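PDB 4YAG: C alpha-dehydrogenase, which binds NADH and, as a short-chain dehydrogenase/reductase of lignin beta-aryl ether breakdown, probably oxidises the alpha-carbon hydroxyl group of its substrate with NAD(+). Local coordinates for residues S15-G20 and G189-R194; D36-H41 and S198-P203; R62-D67 and P203-A208. All blocks are in the same frame, centred on the assembly; numbering follows the deposited sequence.

The three contacts follow the cofactor from one end to the other. In each, the chain just after one of the first three strands meets the chain that runs on beyond strand 181-187. Contact 1, partly buried and nearest the middle, its centre about 10 Å from the chain's centre, holds the diphosphate and the nicotinamide amide, largely through backbone N-H groups and serine hydroxyls. Contact 2, also partly buried, holds the adenosine ribose and contact 3 the adenine; these two share Pro-203. Arg-38 in contact 2 crosses to an asparagine while salt-bridged to Asp-40 of its own segment; in contact 3, mostly buried, the exposed Arg-205 makes a salt bridge across to buried Asp-64.

Contact 1: S15-G20 and G189-R194; sequences SGIGFG and GPIKSR. With NAI (1,4-dihydronicotinamide adenine dinucleotide), chain C.
Ile-17 lays its CD1 against CG1 of Ile-191, 3.8 Å away, the two side chains crossing at about a right angle. Branched aliphatic groups suit this place: the same CD1 lies 3.4 Å from O4D of the nicotinamide ribose, and Val-234 of helix 231-244 touches both isoleucines. Nearby, Gly-16 passes Ser-193. With its positive phi and O1N of NADH beside it, this position favours glycine, since a CB would strike both O1N and Ser-193 CB.

Ser-15 carries the polar half. With OG anti to its backbone N (chi1 -176°), it donates to O2A at 2.7 Å and accepts from NE of Arg-194 at 3.0 Å, 16° out of the guanidinium plane. The tip of that arginine is held by a salt bridge to Glu-44. O2A also accepts from the backbone N of Arg-194, so both segments grip one phosphate oxygen. Ile-17 N and Ser-193 OG take O1N and O2N of the other phosphate. Ile-191 binds the carboxamide twice, its N to O7N (3.0 Å) and its O from N7N. This is the Rossmann-fold dinucleotide site, with the TGxxxGxG turn of short-chain dehydrogenases starting helix 16-27 at the diphosphate.

Contact 2: D36-H41 and S198-P203; sequences DIRQDH and SGQNRP. With NAI (1,4-dihydronicotinamide adenine dinucleotide), chain C.
Bends at chi2 (-81°) and chi3 (-62°) place CD and NE of Arg-38 folded back on the chain; from there the guanidinium meets Asn-201, whose CG stands beside its own backbone N. NH1 gives Asn-201 OD1 a nearly straight bond (2.8 Å, 167°) that lies in the guanidinium plane and uses a lone pair in the plane of the amide. Along another edge, NE and NH2 grip Asp-40 side-on, one nitrogen to each oxygen, both on syn lone pairs. The two faces are also taken. Gln-200 OE1 sits 3.4 Å above the centre of one, too poorly angled to be a hydrogen bond, where it is probably attracted to the positive charge, while His-41 NE2 lies over the rim of the opposite face. Arginine suits the place because it can serve so many partners at once, among them Glu-197, which is also hydrogen-bonded to His-41 NE2. An alanine here would probably leave Asp-40 without its charged mate and Asn-201 OD1 without its donor, freeing that amide to turn.

Alongside, Ile-37 lays CG2 over a face of the adenine, 3.7 Å from C5A, and its CD1 reaches Pro-203 CG at 4.1 Å, so the proline backs the isoleucine. Asp-36 OD1 accepts from the backbone N of Arg-38, closing an Asx turn that would hold the carboxylate steady. Its two oxygens then take the two ribose hydroxyls, OD1 from O2B and OD2 from O3B, each at 2.7 Å; His-41 ND1 donates to O3B as well. An acidic residue at the end of the second Rossmann strand, bonded to both adenosine-ribose hydroxyls, is the hallmark of an NAD(H)-preferring site.

Contact 3: R62-D67 and P203-A208; sequences RLDVSD and PERFRA. With NAI (1,4-dihydronicotinamide adenine dinucleotide), chain C.
Pro-203 comes first, its CG 3.4 Å from OD2 of Asp-64, the two side chains crossing at about a right angle. Its carbonyl accepts from Phe-206 N, and within that turn Arg-205 points back toward 62-67. Arginine suits this exposed position because its long chain, extended from CG to NE, carries the charge to a buried acid. Arg-205 and Asp-64 meet tip to tip in a salt bridge, NH1 approaching OD2 nearly along the C-O axis at 3.0 Å, with the carboxylate and guanidinium planes 45° apart. NH2 donates to Ser-66 OG (2.8 Å, 163°), again close to the guanidinium plane. Phe-206 backs the arginine, its CE2 3.4 Å above the centre of the guanidinium.

Ser-66 OG, which accepts from Arg-205, itself donates to Asp-64 OD1, as does the backbone N of Ser-66, from the same face, the second bond closing an Asx turn. That oxygen also accepts from N6A of the adenine at 3.0 Å, while Val-65 N donates to N1A. Aspartate suits the spot, since one oxygen reads the amino group and the other pairs with Arg-205.

The 62-67 loop leaves strand 58-62, outermost of the sheet within this chain, and leads into helix 68-82, where Asp-67, at the N-cap, accepts with OD1 from the backbone N of Gln-70. Helix 105-133 flanks both segments: Tyr-110 touches Pro-203, Ala-113 touches Phe-206 and Ile-114 touches Ser-66.

Contact 1: S15-G20 and G189-R194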
loop_
_atom_site.group_PDB
_atom_site.type_symbol
_atom_site.label_atom_id
_atom_site.label_comp_id
_atom_site.label_asym_id
_atom_site.label_seq_id
_atom_site.Cartn_x
_atom_site.Cartn_y
_atom_site.Cartn_z
ATOM N N SER A 15 3.011 -9.067 22.729
ATOM C CA SER A 15 2.458 -7.869 23.327
ATOM C C SER A 15 1.105 -7.549 22.702
ATOM O O SER A 15 0.788 -8.025 21.606
ATOM C CB SER A 15 3.407 -6.692 23.096
ATOM O OG SER A 15 2.951 -5.516 23.738
ATOM N N GLY A 16 0.310 -6.748 23.409
ATOM C CA GLY A 16 -0.833 -6.090 22.786
ATOM C C GLY A 16 -1.816 -7.050 22.133
ATOM O O GLY A 16 -2.184 -8.081 22.695
ATOM N N ILE A 17 -2.308 -6.658 20.959
ATOM C CA ILE A 17 -3.300 -7.442 20.231
ATOM C C ILE A 17 -2.835 -8.872 19.961
ATOM O O ILE A 17 -3.576 -9.838 20.175
ATOM C CB ILE A 17 -3.657 -6.729 18.924
ATOM C CG1 ILE A 17 -4.372 -5.406 19.246
ATOM C CG2 ILE A 17 -4.487 -7.615 18.020
ATOM C CD1 ILE A 17 -4.665 -4.549 18.015
ATOM N N GLY A 18 -1.603 -9.016 19.489
ATOM C CA GLY A 18 -1.092 -10.339 19.190
ATOM C C GLY A 18 -1.115 -11.232 20.406
ATOM O O GLY A 18 -1.409 -12.420 20.323
ATOM N N PHE A 19 -0.767 -10.676 21.555
ATOM C CA PHE A 19 -0.750 -11.459 22.772
ATOM C C PHE A 19 -2.182 -11.821 23.223
ATOM O O PHE A 19 -2.427 -12.896 23.774
ATOM C CB PHE A 19 0.024 -10.697 23.852
ATOM C CG PHE A 19 0.102 -11.409 25.171
ATOM C CD1 PHE A 19 0.830 -12.567 25.298
ATOM C CD2 PHE A 19 -0.541 -10.898 26.283
ATOM C CE1 PHE A 19 0.901 -13.221 26.535
ATOM C CE2 PHE A 19 -0.459 -11.545 27.508
ATOM C CZ PHE A 19 0.254 -12.700 27.612
ATOM N N GLY A 20 -3.134 -10.928 22.970
ATOM C CA GLY A 20 -4.536 -11.212 23.242
ATOM C C GLY A 20 -5.033 -12.347 22.353
ATOM O O GLY A 20 -5.744 -13.245 22.812
ATOM N N GLY A 189 -9.911 -0.350 16.163
ATOM C CA GLY A 189 -9.873 0.956 16.781
ATOM C C GLY A 189 -8.918 0.897 17.962
ATOM O O GLY A 189 -8.018 0.074 17.987
ATOM N N PRO A 190 -9.108 1.769 18.946
ATOM C CA PRO A 190 -8.141 1.849 20.062
ATOM C C PRO A 190 -8.145 0.643 21.001
ATOM O O PRO A 190 -9.141 0.383 21.679
ATOM C CB PRO A 190 -8.565 3.116 20.801
ATOM C CG PRO A 190 -9.479 3.849 19.878
ATOM C CD PRO A 190 -10.132 2.824 19.011
ATOM N N ILE A 191 -7.027 -0.087 21.015
ATOM C CA ILE A 191 -6.838 -1.253 21.871
ATOM C C ILE A 191 -5.661 -0.985 22.800
ATOM O O ILE A 191 -4.632 -0.448 22.375
ATOM C CB ILE A 191 -6.510 -2.516 21.054
ATOM C CG1 ILE A 191 -7.400 -2.637 19.803
ATOM C CG2 ILE A 191 -6.572 -3.778 21.932
ATOM C CD1 ILE A 191 -8.857 -2.707 20.099
ATOM N N LYS A 192 -5.809 -1.368 24.062
ATOM C CA LYS A 192 -4.696 -1.278 25.011
ATOM C C LYS A 192 -3.528 -2.121 24.525
ATOM O O LYS A 192 -3.672 -3.307 24.270
ATOM C CB LYS A 192 -5.108 -1.771 26.396
ATOM C CG LYS A 192 -6.166 -0.946 27.072
ATOM C CD LYS A 192 -6.439 -1.475 28.480
ATOM C CE LYS A 192 -7.569 -0.721 29.157
ATOM N NZ LYS A 192 -8.003 -1.391 30.411
ATOM N N SER A 193 -2.362 -1.509 24.409
ATOM C CA SER A 193 -1.190 -2.199 23.897
ATOM C C SER A 193 0.066 -1.421 24.241
ATOM O O SER A 193 0.009 -0.442 24.982
ATOM C CB SER A 193 -1.283 -2.393 22.390
ATOM O OG SER A 193 -0.928 -1.194 21.699
ATOM N N ARG A 194 1.192 -1.846 23.679
ATOM C CA ARG A 194 2.453 -1.156 23.904
ATOM C C ARG A 194 3.011 -0.538 22.620
ATOM O O ARG A 194 4.222 -0.336 22.502
ATOM C CB ARG A 194 3.466 -2.106 24.546
ATOM C CG ARG A 194 3.089 -2.419 25.976
ATOM C CD ARG A 194 4.147 -3.229 26.721
ATOM N NE ARG A 194 4.094 -4.637 26.343
ATOM C CZ ARG A 194 4.825 -5.585 26.933
ATOM N NH1 ARG A 194 5.681 -5.247 27.884
ATOM N NH2 ARG A 194 4.723 -6.851 26.554
HETATM P PA NAI C . 2.257 -3.726 20.500
HETATM O O1A NAI C . 3.491 -2.889 20.304
HETATM O O2A NAI C . 1.767 -3.904 21.923
HETATM O O5B NAI C . 2.457 -5.148 19.858
HETATM C C5B NAI C . 3.171 -5.273 18.663
HETATM C C4B NAI C . 4.291 -6.214 18.871
HETATM O O4B NAI C . 4.877 -6.372 17.538
HETATM C C3B NAI C . 5.345 -5.787 19.793
HETATM O O3B NAI C . 5.634 -6.785 20.793
HETATM C C2B NAI C . 6.482 -5.494 18.943
HETATM O O2B NAI C . 7.753 -5.697 19.579
HETATM C C1B NAI C . 6.291 -6.327 17.756
HETATM N N9A NAI C . 6.973 -5.841 16.586
HETATM C C8A NAI C . 7.088 -4.541 16.139
HETATM N N7A NAI C . 7.851 -4.496 15.038
HETATM C C5A NAI C . 8.246 -5.771 14.724
HETATM C C6A NAI C . 9.026 -6.363 13.730
HETATM N N6A NAI C . 9.669 -5.559 12.778
HETATM N N1A NAI C . 9.212 -7.708 13.720
HETATM C C2A NAI C . 8.644 -8.480 14.676
HETATM N N3A NAI C . 7.889 -7.963 15.657
HETATM C C4A NAI C . 7.682 -6.628 15.709
HETATM O O3 NAI C . 1.153 -2.966 19.653
HETATM P PN NAI C . -0.267 -3.461 19.071
HETATM O O1N NAI C . -0.758 -4.744 19.727
HETATM O O2N NAI C . -1.187 -2.280 19.262
HETATM O O5D NAI C . 0.045 -3.712 17.515
HETATM C C5D NAI C . -0.442 -4.861 16.817
HETATM C C4D NAI C . -1.015 -4.448 15.510
HETATM O O4D NAI C . -2.288 -3.751 15.766
HETATM C C3D NAI C . -0.180 -3.522 14.740
HETATM O O3D NAI C . -0.131 -3.962 13.367
HETATM C C2D NAI C . -0.839 -2.222 14.841
HETATM O O2D NAI C . -0.549 -1.403 13.702
HETATM C C1D NAI C . -2.251 -2.551 14.904
HETATM N N1N NAI C . -3.179 -1.631 15.447
HETATM C C2N NAI C . -3.219 -1.282 16.776
HETATM C C3N NAI C . -4.184 -0.397 17.225
HETATM C C7N NAI C . -4.251 -0.004 18.661
HETATM O O7N NAI C . -5.014 0.900 19.065
HETATM N N7N NAI C . -3.452 -0.782 19.605
HETATM C C4N NAI C . -5.125 0.147 16.366
HETATM C C5N NAI C . -5.107 -0.255 15.044
HETATM C C6N NAI C . -4.157 -1.138 14.599
#

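Contact 2: D36-H41 and S198-P203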
loop_
_atom_site.group_PDB
_atom_site.type_symbol
_atom_site.label_atom_id
_atom_site.label_comp_id
_atom_site.label_asym_id
_atom_site.label_seq_id
_atom_site.Cartn_x
_atom_site.Cartn_y
_atom_site.Cartn_z
ATOM N N ASP A 36 8.611 -12.132 17.523
ATOM C CA ASP A 36 8.639 -10.727 17.947
ATOM C C ASP A 36 10.064 -10.214 17.895
ATOM O O ASP A 36 11.026 -10.961 18.140
ATOM C CB ASP A 36 8.082 -10.634 19.372
ATOM C CG ASP A 36 7.499 -9.278 19.709
ATOM O OD1 ASP A 36 8.284 -8.318 19.870
ATOM O OD2 ASP A 36 6.246 -9.189 19.829
ATOM N N ILE A 37 10.210 -8.919 17.664
ATOM C CA ILE A 37 11.524 -8.315 17.585
ATOM C C ILE A 37 12.073 -7.950 18.979
ATOM O O ILE A 37 13.262 -7.694 19.135
ATOM C CB ILE A 37 11.482 -7.062 16.643
ATOM C CG1 ILE A 37 12.877 -6.725 16.115
ATOM C CG2 ILE A 37 10.866 -5.874 17.348
ATOM C CD1 ILE A 37 12.839 -5.659 15.033
ATOM N N ARG A 38 11.205 -7.942 19.990
ATOM C CA ARG A 38 11.580 -7.535 21.341
ATOM C C ARG A 38 11.796 -8.741 22.249
ATOM O O ARG A 38 10.837 -9.422 22.611
ATOM C CB ARG A 38 10.493 -6.636 21.927
ATOM C CG ARG A 38 10.470 -5.223 21.322
ATOM C CD ARG A 38 11.503 -4.298 21.926
ATOM N NE ARG A 38 11.290 -4.085 23.361
ATOM C CZ ARG A 38 10.443 -3.190 23.864
ATOM N NH1 ARG A 38 9.720 -2.414 23.054
ATOM N NH2 ARG A 38 10.297 -3.088 25.177
ATOM N N GLN A 39 13.048 -8.994 22.608
ATOM C CA GLN A 39 13.365 -10.123 23.471
ATOM C C GLN A 39 12.689 -9.981 24.823
ATOM O O GLN A 39 12.239 -10.984 25.391
ATOM C CB GLN A 39 14.870 -10.276 23.670
ATOM C CG GLN A 39 15.236 -11.581 24.404
ATOM C CD GLN A 39 14.804 -12.819 23.643
ATOM O OE1 GLN A 39 15.268 -13.079 22.532
ATOM N NE2 GLN A 39 13.913 -13.608 24.247
ATOM N N ASP A 40 12.598 -8.759 25.336
ATOM C CA ASP A 40 11.976 -8.567 26.647
ATOM C C ASP A 40 10.473 -8.885 26.621
ATOM O O ASP A 40 9.945 -9.475 27.577
ATOM C CB ASP A 40 12.270 -7.181 27.242
ATOM C CG ASP A 40 11.842 -6.030 26.350
ATOM O OD1 ASP A 40 11.637 -6.221 25.138
ATOM O OD2 ASP A 40 11.731 -4.902 26.871
ATOM N N HIS A 41 9.801 -8.528 25.527
ATOM C CA HIS A 41 8.407 -8.912 25.351
ATOM C C HIS A 41 8.279 -10.438 25.303
ATOM O O HIS A 41 7.391 -11.007 25.939
ATOM C CB HIS A 41 7.793 -8.289 24.081
ATOM C CG HIS A 41 7.612 -6.813 24.166
ATOM N ND1 HIS A 41 7.005 -6.080 23.146
ATOM C CD2 HIS A 41 7.916 -5.902 25.111
ATOM C CE1 HIS A 41 6.945 -4.830 23.476
ATOM N NE2 HIS A 41 7.511 -4.667 24.672
ATOM N N SER A 198 6.955 2.061 19.891
ATOM C CA SER A 198 7.395 1.864 18.507
ATOM C C SER A 198 8.816 2.337 18.220
ATOM O O SER A 198 9.544 1.705 17.456
ATOM C CB SER A 198 6.427 2.544 17.536
ATOM O OG SER A 198 5.256 1.770 17.356
ATOM N N GLY A 199 9.231 3.433 18.833
ATOM C CA GLY A 199 10.586 3.917 18.645
ATOM C C GLY A 199 11.635 2.876 19.008
ATOM O O GLY A 199 12.633 2.719 18.300
ATOM N N GLN A 200 11.412 2.171 20.110
ATOM C CA GLN A 200 12.292 1.075 20.533
ATOM C C GLN A 200 12.275 -0.096 19.554
ATOM O O GLN A 200 13.202 -0.912 19.526
ATOM C CB GLN A 200 11.835 0.479 21.866
ATOM C CG GLN A 200 12.033 1.277 23.097
ATOM C CD GLN A 200 11.779 0.399 24.315
ATOM O OE1 GLN A 200 12.535 -0.539 24.592
ATOM N NE2 GLN A 200 10.686 0.657 25.008
ATOM N N ASN A 201 11.190 -0.225 18.805
ATOM C CA ASN A 201 10.972 -1.397 17.969
ATOM C C ASN A 201 11.476 -1.189 16.549
ATOM O O ASN A 201 11.575 -2.145 15.791
ATOM C CB ASN A 201 9.486 -1.779 17.921
ATOM C CG ASN A 201 8.927 -2.078 19.296
ATOM O OD1 ASN A 201 9.690 -2.362 20.220
ATOM N ND2 ASN A 201 7.593 -2.034 19.438
ATOM N N ARG A 202 11.796 0.052 16.203
ATOM C CA ARG A 202 12.288 0.360 14.860
ATOM C C ARG A 202 13.585 -0.405 14.605
ATOM O O ARG A 202 14.528 -0.287 15.387
ATOM C CB ARG A 202 12.570 1.857 14.746
ATOM C CG ARG A 202 13.059 2.305 13.374
ATOM C CD ARG A 202 13.465 3.780 13.359
ATOM N NE ARG A 202 12.330 4.701 13.319
ATOM C CZ ARG A 202 11.988 5.486 12.287
ATOM N NH1 ARG A 202 12.664 5.483 11.142
ATOM N NH2 ARG A 202 10.933 6.280 12.404
ATOM N N PRO A 203 13.640 -1.204 13.524
ATOM C CA PRO A 203 14.904 -1.909 13.293
ATOM C C PRO A 203 16.077 -0.956 13.095
ATOM O O PRO A 203 15.917 0.164 12.610
ATOM C CB PRO A 203 14.634 -2.717 12.025
ATOM C CG PRO A 203 13.137 -2.927 12.017
ATOM C CD PRO A 203 12.576 -1.651 12.605
HETATM P PA NAI C . 2.257 -3.726 20.500
HETATM O O1A NAI C . 3.491 -2.889 20.304
HETATM O O2A NAI C . 1.767 -3.904 21.923
HETATM O O5B NAI C . 2.457 -5.148 19.858
HETATM C C5B NAI C . 3.171 -5.273 18.663
HETATM C C4B NAI C . 4.291 -6.214 18.871
HETATM O O4B NAI C . 4.877 -6.372 17.538
HETATM C C3B NAI C . 5.345 -5.787 19.793
HETATM O O3B NAI C . 5.634 -6.785 20.793
HETATM C C2B NAI C . 6.482 -5.494 18.943
HETATM O O2B NAI C . 7.753 -5.697 19.579
HETATM C C1B NAI C . 6.291 -6.327 17.756
HETATM N N9A NAI C . 6.973 -5.841 16.586
HETATM C C8A NAI C . 7.088 -4.541 16.139
HETATM N N7A NAI C . 7.851 -4.496 15.038
HETATM C C5A NAI C . 8.246 -5.771 14.724
HETATM C C6A NAI C . 9.026 -6.363 13.730
HETATM N N6A NAI C . 9.669 -5.559 12.778
HETATM N N1A NAI C . 9.212 -7.708 13.720
HETATM C C2A NAI C . 8.644 -8.480 14.676
HETATM N N3A NAI C . 7.889 -7.963 15.657
HETATM C C4A NAI C . 7.682 -6.628 15.709
HETATM O O3 NAI C . 1.153 -2.966 19.653
HETATM P PN NAI C . -0.267 -3.461 19.071
HETATM O O1N NAI C . -0.758 -4.744 19.727
HETATM O O2N NAI C . -1.187 -2.280 19.262
HETATM O O5D NAI C . 0.045 -3.712 17.515
HETATM C C5D NAI C . -0.442 -4.861 16.817
HETATM C C4D NAI C . -1.015 -4.448 15.510
HETATM O O4D NAI C . -2.288 -3.751 15.766
HETATM C C3D NAI C . -0.180 -3.522 14.740
HETATM O O3D NAI C . -0.131 -3.962 13.367
HETATM C C2D NAI C . -0.839 -2.222 14.841
HETATM O O2D NAI C . -0.549 -1.403 13.702
HETATM C C1D NAI C . -2.251 -2.551 14.904
HETATM N N1N NAI C . -3.179 -1.631 15.447
HETATM C C2N NAI C . -3.219 -1.282 16.776
HETATM C C3N NAI C . -4.184 -0.397 17.225
HETATM C C7N NAI C . -4.251 -0.004 18.661
HETATM O O7N NAI C . -5.014 0.900 19.065
HETATM N N7N NAI C . -3.452 -0.782 19.605
HETATM C C4N NAI C . -5.125 0.147 16.366
HETATM C C5N NAI C . -5.107 -0.255 15.044
HETATM C C6N NAI C . -4.157 -1.138 14.599
#

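Contact 3: R62-D67 and P203-A208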
loop_
_atom_site.group_PDB
_atom_site.type_symbol
_atom_site.label_atom_id
_atom_site.label_comp_id
_atom_site.label_asym_id
_atom_site.label_seq_id
_atom_site.Cartn_x
_atom_site.Cartn_y
_atom_site.Cartn_z
ATOM N N ARG A 62 12.678 -14.807 18.240
ATOM C CA ARG A 62 13.016 -13.402 18.044
ATOM C C ARG A 62 13.346 -13.173 16.567
ATOM O O ARG A 62 14.268 -13.816 16.016
ATOM C CB ARG A 62 14.196 -13.012 18.918
ATOM C CG ARG A 62 14.550 -11.534 18.789
ATOM C CD ARG A 62 15.625 -11.125 19.738
ATOM N NE ARG A 62 16.056 -9.751 19.495
ATOM C CZ ARG A 62 17.094 -9.404 18.736
ATOM N NH1 ARG A 62 17.840 -10.325 18.130
ATOM N NH2 ARG A 62 17.393 -8.120 18.589
ATOM N N LEU A 63 12.631 -12.244 15.937
ATOM C CA LEU A 63 12.877 -11.939 14.538
ATOM C C LEU A 63 12.285 -10.591 14.186
ATOM O O LEU A 63 11.492 -10.034 14.929
ATOM C CB LEU A 63 12.306 -13.015 13.609
ATOM C CG LEU A 63 10.830 -13.357 13.685
ATOM C CD1 LEU A 63 9.928 -12.280 13.095
ATOM C CD2 LEU A 63 10.559 -14.685 12.955
ATOM N N ASP A 64 12.744 -10.073 13.053
ATOM C CA ASP A 64 12.196 -8.884 12.395
ATOM C C ASP A 64 11.401 -9.360 11.173
ATOM O O ASP A 64 11.981 -9.986 10.279
ATOM C CB ASP A 64 13.377 -8.023 11.961
ATOM C CG ASP A 64 12.985 -6.781 11.174
ATOM O OD1 ASP A 64 11.797 -6.527 10.917
ATOM O OD2 ASP A 64 13.929 -6.035 10.825
ATOM N N VAL A 65 10.098 -9.076 11.127
ATOM C CA VAL A 65 9.228 -9.550 10.033
ATOM C C VAL A 65 9.639 -9.000 8.673
ATOM O O VAL A 65 9.235 -9.538 7.635
ATOM C CB VAL A 65 7.732 -9.230 10.271
ATOM C CG1 VAL A 65 7.214 -9.993 11.493
ATOM C CG2 VAL A 65 7.504 -7.727 10.423
ATOM N N SER A 66 10.442 -7.941 8.677
ATOM C CA SER A 66 10.880 -7.324 7.425
ATOM C C SER A 66 12.190 -7.923 6.920
ATOM O O SER A 66 12.738 -7.498 5.899
ATOM C CB SER A 66 10.952 -5.798 7.536
ATOM O OG SER A 66 11.944 -5.370 8.430
ATOM N N ASP A 67 12.692 -8.939 7.623
ATOM C CA ASP A 67 13.903 -9.651 7.212
ATOM C C ASP A 67 13.483 -10.990 6.600
ATOM O O ASP A 67 13.064 -11.926 7.304
ATOM C CB ASP A 67 14.847 -9.833 8.406
ATOM C CG ASP A 67 16.167 -10.495 8.030
ATOM O OD1 ASP A 67 16.171 -11.452 7.217
ATOM O OD2 ASP A 67 17.207 -10.088 8.608
ATOM N N PRO A 203 13.640 -1.204 13.524
ATOM C CA PRO A 203 14.904 -1.909 13.293
ATOM C C PRO A 203 16.077 -0.956 13.095
ATOM O O PRO A 203 15.917 0.164 12.610
ATOM C CB PRO A 203 14.634 -2.717 12.025
ATOM C CG PRO A 203 13.137 -2.927 12.017
ATOM C CD PRO A 203 12.576 -1.651 12.605
ATOM N N GLU A 204 17.260 -1.408 13.491
ATOM C CA GLU A 204 18.442 -0.558 13.485
ATOM C C GLU A 204 18.684 0.144 12.149
ATOM O O GLU A 204 19.077 1.311 12.104
ATOM C CB GLU A 204 19.677 -1.384 13.872
ATOM C CG GLU A 204 20.967 -0.565 13.972
ATOM C CD GLU A 204 20.921 0.466 15.087
ATOM O OE1 GLU A 204 20.242 0.214 16.112
ATOM O OE2 GLU A 204 21.560 1.531 14.933
ATOM N N ARG A 205 18.442 -0.557 11.051
ATOM C CA ARG A 205 18.819 -0.024 9.749
ATOM C C ARG A 205 17.961 1.167 9.334
ATOM O O ARG A 205 18.329 1.897 8.406
ATOM C CB ARG A 205 18.748 -1.106 8.679
ATOM C CG ARG A 205 17.360 -1.584 8.371
ATOM C CD ARG A 205 17.449 -2.807 7.484
ATOM N NE ARG A 205 16.169 -3.247 6.943
ATOM C CZ ARG A 205 15.259 -3.946 7.621
ATOM N NH1 ARG A 205 15.468 -4.268 8.896
ATOM N NH2 ARG A 205 14.147 -4.339 7.025
ATOM N N PHE A 206 16.819 1.366 10.001
ATOM C CA PHE A 206 15.948 2.498 9.677
ATOM C C PHE A 206 16.136 3.717 10.597
ATOM O O PHE A 206 15.420 4.715 10.454
ATOM C CB PHE A 206 14.478 2.074 9.725
ATOM C CG PHE A 206 14.106 1.031 8.704
ATOM C CD1 PHE A 206 14.193 1.303 7.354
ATOM C CD2 PHE A 206 13.664 -0.221 9.102
ATOM C CE1 PHE A 206 13.856 0.371 6.428
ATOM C CE2 PHE A 206 13.324 -1.167 8.170
ATOM C CZ PHE A 206 13.420 -0.873 6.832
ATOM N N ARG A 207 17.068 3.646 11.537
ATOM C CA ARG A 207 17.240 4.711 12.541
ATOM C C ARG A 207 17.985 5.925 12.023
ATOM O O ARG A 207 17.536 7.072 12.205
ATOM C CB ARG A 207 17.950 4.164 13.791
ATOM C CG ARG A 207 17.107 3.165 14.522
ATOM C CD ARG A 207 17.766 2.525 15.741
ATOM N NE ARG A 207 16.732 1.684 16.333
ATOM C CZ ARG A 207 16.325 1.733 17.597
ATOM N NH1 ARG A 207 16.917 2.536 18.478
ATOM N NH2 ARG A 207 15.331 0.943 17.983
ATOM N N ALA A 208 19.129 5.690 11.383
ATOM C CA ALA A 208 19.954 6.797 10.897
ATOM C C ALA A 208 19.215 7.544 9.805
ATOM O O ALA A 208 18.766 6.945 8.840
ATOM C CB ALA A 208 21.273 6.287 10.371
HETATM P PA NAI C . 2.257 -3.726 20.500
HETATM O O1A NAI C . 3.491 -2.889 20.304
HETATM O O2A NAI C . 1.767 -3.904 21.923
HETATM O O5B NAI C . 2.457 -5.148 19.858
HETATM C C5B NAI C . 3.171 -5.273 18.663
HETATM C C4B NAI C . 4.291 -6.214 18.871
HETATM O O4B NAI C . 4.877 -6.372 17.538
HETATM C C3B NAI C . 5.345 -5.787 19.793
HETATM O O3B NAI C . 5.634 -6.785 20.793
HETATM C C2B NAI C . 6.482 -5.494 18.943
HETATM O O2B NAI C . 7.753 -5.697 19.579
HETATM C C1B NAI C . 6.291 -6.327 17.756
HETATM N N9A NAI C . 6.973 -5.841 16.586
HETATM C C8A NAI C . 7.088 -4.541 16.139
HETATM N N7A NAI C . 7.851 -4.496 15.038
HETATM C C5A NAI C . 8.246 -5.771 14.724
HETATM C C6A NAI C . 9.026 -6.363 13.730
HETATM N N6A NAI C . 9.669 -5.559 12.778
HETATM N N1A NAI C . 9.212 -7.708 13.720
HETATM C C2A NAI C . 8.644 -8.480 14.676
HETATM N N3A NAI C . 7.889 -7.963 15.657
HETATM C C4A NAI C . 7.682 -6.628 15.709
HETATM O O3 NAI C . 1.153 -2.966 19.653
HETATM P PN NAI C . -0.267 -3.461 19.071
HETATM O O1N NAI C . -0.758 -4.744 19.727
HETATM O O2N NAI C . -1.187 -2.280 19.262
HETATM O O5D NAI C . 0.045 -3.712 17.515
HETATM C C5D NAI C . -0.442 -4.861 16.817
HETATM C C4D NAI C . -1.015 -4.448 15.510
HETATM O O4D NAI C . -2.288 -3.751 15.766
HETATM C C3D NAI C . -0.180 -3.522 14.740
HETATM O O3D NAI C . -0.131 -3.962 13.367
HETATM C C2D NAI C . -0.839 -2.222 14.841
HETATM O O2D NAI C . -0.549 -1.403 13.702
HETATM C C1D NAI C . -2.251 -2.551 14.904
HETATM N N1N NAI C . -3.179 -1.631 15.447
HETATM C C2N NAI C . -3.219 -1.282 16.776
HETATM C C3N NAI C . -4.184 -0.397 17.225
HETATM C C7N NAI C . -4.251 -0.004 18.661
HETATM O O7N NAI C . -5.014 0.900 19.065
HETATM N N7N NAI C . -3.452 -0.782 19.605
HETATM C C4N NAI C . -5.125 0.147 16.366
HETATM C C5N NAI C . -5.107 -0.255 15.044
HETATM C C6N NAI C . -4.157 -1.138 14.599
#